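Side-chain contacts in motility protein B (Helicobacter pylori, PDB 3CYP), which probably forms, together with MotA, the stator of the flagellar motor and ties it to the cell wall, this chain being its periplasmic C-terminal OmpA-like domain: residues Asp13-Asn16 against Gln17-Leu21; Met70-Leu73 against Ile74-Val78. All coordinates share one frame; numbering follows the deposited sequence.

In the fold
From the N terminus the chain leaves strand 5-6, runs through a loop and enters helix 17-30; contact 1 (13-16 with 17-21) is that entry, a local turn at the helix's N-terminal end. After strand 38-44 comes helix 58-75, whose last turn and exit make up contact 2 (70-73 with 74-78), leading on towards strand 83-87. The two contacts follow in series, neither enclosing nor crossing the other, with centres about 13 Å apart. In space they meet where the start of helix 17-30 packs on the end of helix 58-75: Ile-15 and Met-20 both touch Val-72, and Met-20 also reaches Tyr-76.

Contact 1: residues Asp13-Asn16 against Gln17-Leu21; sequences DAIN and QDMML
Asn-16 turns its side-chain amide on to the first turn of the helix that follows it. Its CB lies beside the peptide nitrogen of Gln-17. CG comes next, set between the backbone N and the carbonyl carbon (chi1 69°), which folds the side chain back over the start of the helix. At the tip, OD1 accepts from Met-19 N at 2.9 Å with an N-H...O angle of 154°, the donor lying nearly along the C=O axis. The same oxygen is 3.2 Å from Asp-18 N and rests against the CB atoms of Asp-18 and Met-19. The main chain grips the turn as well: Met-20 N donates to Asn-16 O at 2.9 Å, the first i to i+4 bond of the helix.

This is an N-cap. The opening turn of a helix has amide hydrogens with no preceding turn to accept them, and asparagine suits the place because its short side chain can bring a carbonyl oxygen back to one of them. Here it begins helix 17-30 of the OmpA-like domain.

A hydrophobic staple accompanies the cap, joining Ile-15 at N' to Met-20 at N4: Ile-15 CG2 meets Met-20 SD at 3.6 Å. Met-19, at N3, is a further apolar neighbour, its SD 3.8 Å from Ile-15 CG1; each methionine crosses the isoleucine at about a right angle. Met-20 is bent at both chi2 and chi3, which lays its sulfur against the isoleucine methyl, and its CG lies 3.3 Å from Asn-16 O, close against the oxygen that its own backbone N bonds. Ile-15 also touches Arg-68 and Val-69 of helix 58-75, and Asp-13 O accepts a hydrogen bond from Arg-68 NE.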
loop_
_atom_site.group_PDB
_atom_site.type_symbol
_atom_site.label_atom_id
_atom_site.label_comp_id
_atom_site.label_asym_id
_atom_site.label_seq_id
_atom_site.Cartn_x
_atom_site.Cartn_y
_atom_site.Cartn_z
ATOM N N ASP B 13 -8.034 -4.009 14.728
ATOM C CA ASP B 13 -6.846 -3.762 13.879
ATOM C C ASP B 13 -5.675 -3.187 14.676
ATOM O O ASP B 13 -4.702 -2.678 14.106
ATOM C CB ASP B 13 -7.193 -2.875 12.680
ATOM C CG ASP B 13 -7.679 -1.500 13.073
ATOM O OD1 ASP B 13 -7.844 -1.191 14.281
ATOM O OD2 ASP B 13 -7.912 -0.711 12.142
ATOM N N ALA B 14 -5.751 -3.300 16.004
ATOM C CA ALA B 14 -4.713 -2.851 16.910
ATOM C C ALA B 14 -3.419 -3.681 16.808
ATOM O O ALA B 14 -3.471 -4.907 16.728
ATOM C CB ALA B 14 -5.216 -2.872 18.343
ATOM N N ILE B 15 -2.279 -2.975 16.821
ATOM C CA ILE B 15 -0.954 -3.587 16.819
ATOM C C ILE B 15 -0.340 -3.381 18.207
ATOM O O ILE B 15 0.109 -2.292 18.534
ATOM C CB ILE B 15 -0.070 -2.999 15.678
ATOM C CG1 ILE B 15 -0.693 -3.362 14.328
ATOM C CG2 ILE B 15 1.362 -3.548 15.741
ATOM C CD1 ILE B 15 0.009 -2.715 13.170
ATOM N N ASN B 16 -0.355 -4.417 19.036
ATOM C CA ASN B 16 0.119 -4.280 20.399
ATOM C C ASN B 16 1.639 -4.360 20.443
ATOM O O ASN B 16 2.333 -4.447 19.400
ATOM C CB ASN B 16 -0.589 -5.294 21.345
ATOM C CG ASN B 16 -0.203 -6.761 21.101
ATOM O OD1 ASN B 16 0.743 -7.088 20.370
ATOM N ND2 ASN B 16 -0.956 -7.670 21.742
ATOM N N GLN B 17 2.186 -4.313 21.649
ATOM C CA GLN B 17 3.638 -4.267 21.789
ATOM C C GLN B 17 4.313 -5.547 21.323
ATOM O O GLN B 17 5.389 -5.499 20.734
ATOM C CB GLN B 17 4.016 -3.970 23.240
ATOM C CG GLN B 17 4.009 -2.517 23.560
ATOM C CD GLN B 17 4.727 -2.220 24.878
ATOM O OE1 GLN B 17 4.187 -2.482 25.953
ATOM N NE2 GLN B 17 5.959 -1.709 24.793
ATOM N N ASP B 18 3.706 -6.693 21.595
ATOM C CA ASP B 18 4.271 -7.947 21.143
ATOM C C ASP B 18 4.298 -7.958 19.622
ATOM O O ASP B 18 5.268 -8.447 19.018
ATOM C CB ASP B 18 3.451 -9.123 21.648
ATOM C CG ASP B 18 3.823 -9.504 23.065
ATOM O OD1 ASP B 18 3.075 -10.306 23.650
ATOM O OD2 ASP B 18 4.840 -8.976 23.578
ATOM N N MET B 19 3.234 -7.438 19.012
ATOM C CA MET B 19 3.194 -7.449 17.535
ATOM C C MET B 19 4.197 -6.457 16.953
ATOM O O MET B 19 4.803 -6.752 15.913
ATOM C CB MET B 19 1.793 -7.179 16.988
ATOM C CG MET B 19 1.675 -7.596 15.501
ATOM S SD MET B 19 0.114 -7.102 14.726
ATOM C CE MET B 19 -1.012 -8.230 15.517
ATOM N N MET B 20 4.398 -5.303 17.577
ATOM C CA MET B 20 5.429 -4.326 17.122
ATOM C C MET B 20 6.803 -4.996 17.120
ATOM O O MET B 20 7.581 -4.898 16.165
ATOM C CB MET B 20 5.467 -3.103 18.029
ATOM C CG MET B 20 4.269 -2.214 17.824
ATOM S SD MET B 20 4.232 -1.406 16.186
ATOM C CE MET B 20 5.581 -0.201 16.355
ATOM N N LEU B 21 7.094 -5.724 18.188
ATOM C CA LEU B 21 8.381 -6.392 18.303
ATOM C C LEU B 21 8.562 -7.435 17.211
ATOM O O LEU B 21 9.661 -7.590 16.685
ATOM C CB LEU B 21 8.520 -7.098 19.637
ATOM C CG LEU B 21 8.939 -6.206 20.779
ATOM C CD1 LEU B 21 8.625 -6.982 22.091
ATOM C CD2 LEU B 21 10.402 -5.851 20.631
#

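Contact 2: residues Met70-Leu73 against Ile74-Val78; sequences MKVL and IQYGV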
loop_
_atom_site.group_PDB
_atom_site.type_symbol
_atom_site.label_atom_id
_atom_site.label_comp_id
_atom_site.label_asym_id
_atom_site.label_seq_id
_atom_site.Cartn_x
_atom_site.Cartn_y
_atom_site.Cartn_z
ATOM N N MET B 70 1.977 -2.861 7.141
ATOM C CA MET B 70 2.899 -2.310 6.113
ATOM C C MET B 70 3.540 -0.963 6.545
ATOM O O MET B 70 4.759 -0.742 6.360
ATOM C CB MET B 70 2.199 -2.173 4.757
ATOM C CG MET B 70 3.190 -1.954 3.665
ATOM S SD MET B 70 2.383 -1.494 2.091
ATOM C CE MET B 70 1.740 0.130 2.483
ATOM N N LYS B 71 2.728 -0.073 7.126
ATOM C CA LYS B 71 3.229 1.214 7.605
ATOM C C LYS B 71 4.297 1.014 8.648
ATOM O O LYS B 71 5.332 1.691 8.626
ATOM C CB LYS B 71 2.118 2.050 8.236
ATOM C CG LYS B 71 1.147 2.598 7.253
ATOM C CD LYS B 71 0.548 3.895 7.780
ATOM C CE LYS B 71 -0.400 3.666 8.890
ATOM N NZ LYS B 71 -0.933 5.032 9.320
ATOM N N VAL B 72 4.076 0.046 9.560
ATOM C CA VAL B 72 5.086 -0.264 10.570
ATOM C C VAL B 72 6.378 -0.779 9.987
ATOM O O VAL B 72 7.469 -0.326 10.342
ATOM C CB VAL B 72 4.575 -1.185 11.669
ATOM C CG1 VAL B 72 5.718 -1.481 12.661
ATOM C CG2 VAL B 72 3.412 -0.494 12.392
ATOM N N LEU B 73 6.280 -1.670 8.995
ATOM C CA LEU B 73 7.492 -2.116 8.325
ATOM C C LEU B 73 8.308 -0.928 7.753
ATOM O O LEU B 73 9.551 -0.893 7.767
ATOM C CB LEU B 73 7.208 -3.104 7.171
ATOM C CG LEU B 73 6.688 -4.468 7.653
ATOM C CD1 LEU B 73 6.036 -5.275 6.524
ATOM C CD2 LEU B 73 7.803 -5.240 8.357
ATOM N N ILE B 74 7.602 0.010 7.156
ATOM C CA ILE B 74 8.240 1.181 6.572
ATOM C C ILE B 74 8.853 2.080 7.652
ATOM O O ILE B 74 9.962 2.571 7.505
ATOM C CB ILE B 74 7.250 1.955 5.675
ATOM C CG1 ILE B 74 6.940 1.109 4.441
ATOM C CG2 ILE B 74 7.796 3.365 5.286
ATOM C CD1 ILE B 74 5.675 1.576 3.647
ATOM N N GLN B 75 8.150 2.240 8.748
ATOM C CA GLN B 75 8.751 2.913 9.912
ATOM C C GLN B 75 10.078 2.310 10.359
ATOM O O GLN B 75 10.959 3.009 10.826
ATOM C CB GLN B 75 7.787 2.912 11.104
ATOM C CG GLN B 75 6.586 3.798 10.914
ATOM C CD GLN B 75 5.709 3.826 12.144
ATOM O OE1 GLN B 75 5.009 2.867 12.435
ATOM N NE2 GLN B 75 5.786 4.933 12.924
ATOM N N TYR B 76 10.172 0.981 10.299
ATOM C CA TYR B 76 11.383 0.266 10.678
ATOM C C TYR B 76 12.438 0.197 9.548
ATOM O O TYR B 76 13.478 -0.481 9.701
ATOM C CB TYR B 76 11.005 -1.114 11.157
ATOM C CG TYR B 76 10.396 -1.210 12.568
ATOM C CD1 TYR B 76 9.182 -1.847 12.796
ATOM C CD2 TYR B 76 11.086 -0.709 13.659
ATOM C CE1 TYR B 76 8.654 -1.988 14.118
ATOM C CE2 TYR B 76 10.593 -0.851 14.942
ATOM C CZ TYR B 76 9.392 -1.491 15.171
ATOM O OH TYR B 76 8.941 -1.609 16.483
ATOM N N GLY B 77 12.180 0.887 8.433
ATOM C CA GLY B 77 13.177 1.092 7.432
ATOM C C GLY B 77 13.047 0.268 6.170
ATOM O O GLY B 77 13.916 0.350 5.318
ATOM N N VAL B 78 11.964 -0.481 6.023
ATOM C CA VAL B 78 11.778 -1.231 4.771
ATOM C C VAL B 78 11.468 -0.234 3.671
ATOM O O VAL B 78 10.662 0.675 3.838
ATOM C CB VAL B 78 10.720 -2.323 4.878
ATOM C CG1 VAL B 78 10.530 -3.030 3.459
ATOM C CG2 VAL B 78 11.108 -3.316 5.926
#
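Val-72 and Tyr-76 lie side by side one helical turn apart, pointing the same way. Val-72 CG1, anti to the backbone N (chi1 179°), approaches the ring obliquely and comes within 3.3 Å of Tyr-76 CE1, a tight contact. Beta-branched valine, held in this way, presses a methyl against the ring; the tyrosine side chain also touches Glu-24 and Ala-27 of helix 17-30. The other branch, CG2, meets Gln-75 OE1 at 3.7 Å; these two side chains cross at a slant, and the glutamine's CG rests on Lys-71 O. A long polar residue suits that exposed flank.

Another face of the helix carries Met-70 and Ile-74. Their side chains meet loosely, Met-70 CG to Ile-74 CD1 at 4.3 Å, while Ile-74 CG1 lies over Met-70 O. Both pack on Leu-83 of strand 83-87 and on Tyr-67 of the second subunit, so apolar residues serve here on the sheet side and at the dimer contact alike.

Leu-73 and Val-78 come together as the chain turns out of the helix: Val-78 CG2 lies 4.1 Å from Leu-73 CB and 3.4 Å from Leu-73 O. Val-78 N donates to that oxygen at 3.0 Å, and Gly-77 N donates to Ile-74 O at 2.9 Å. Having no CB, Gly-77 takes its positive phi of 105° without strain. The paired bonds, this glycine at C' and the apolar contact between Leu-73 at C3 and Val-78 at C'', which accounts for the apolar character of both, make a Schellman motif; it ends helix 58-75 in the beta-alpha-beta unit running from strand 38-44 to strand 83-87.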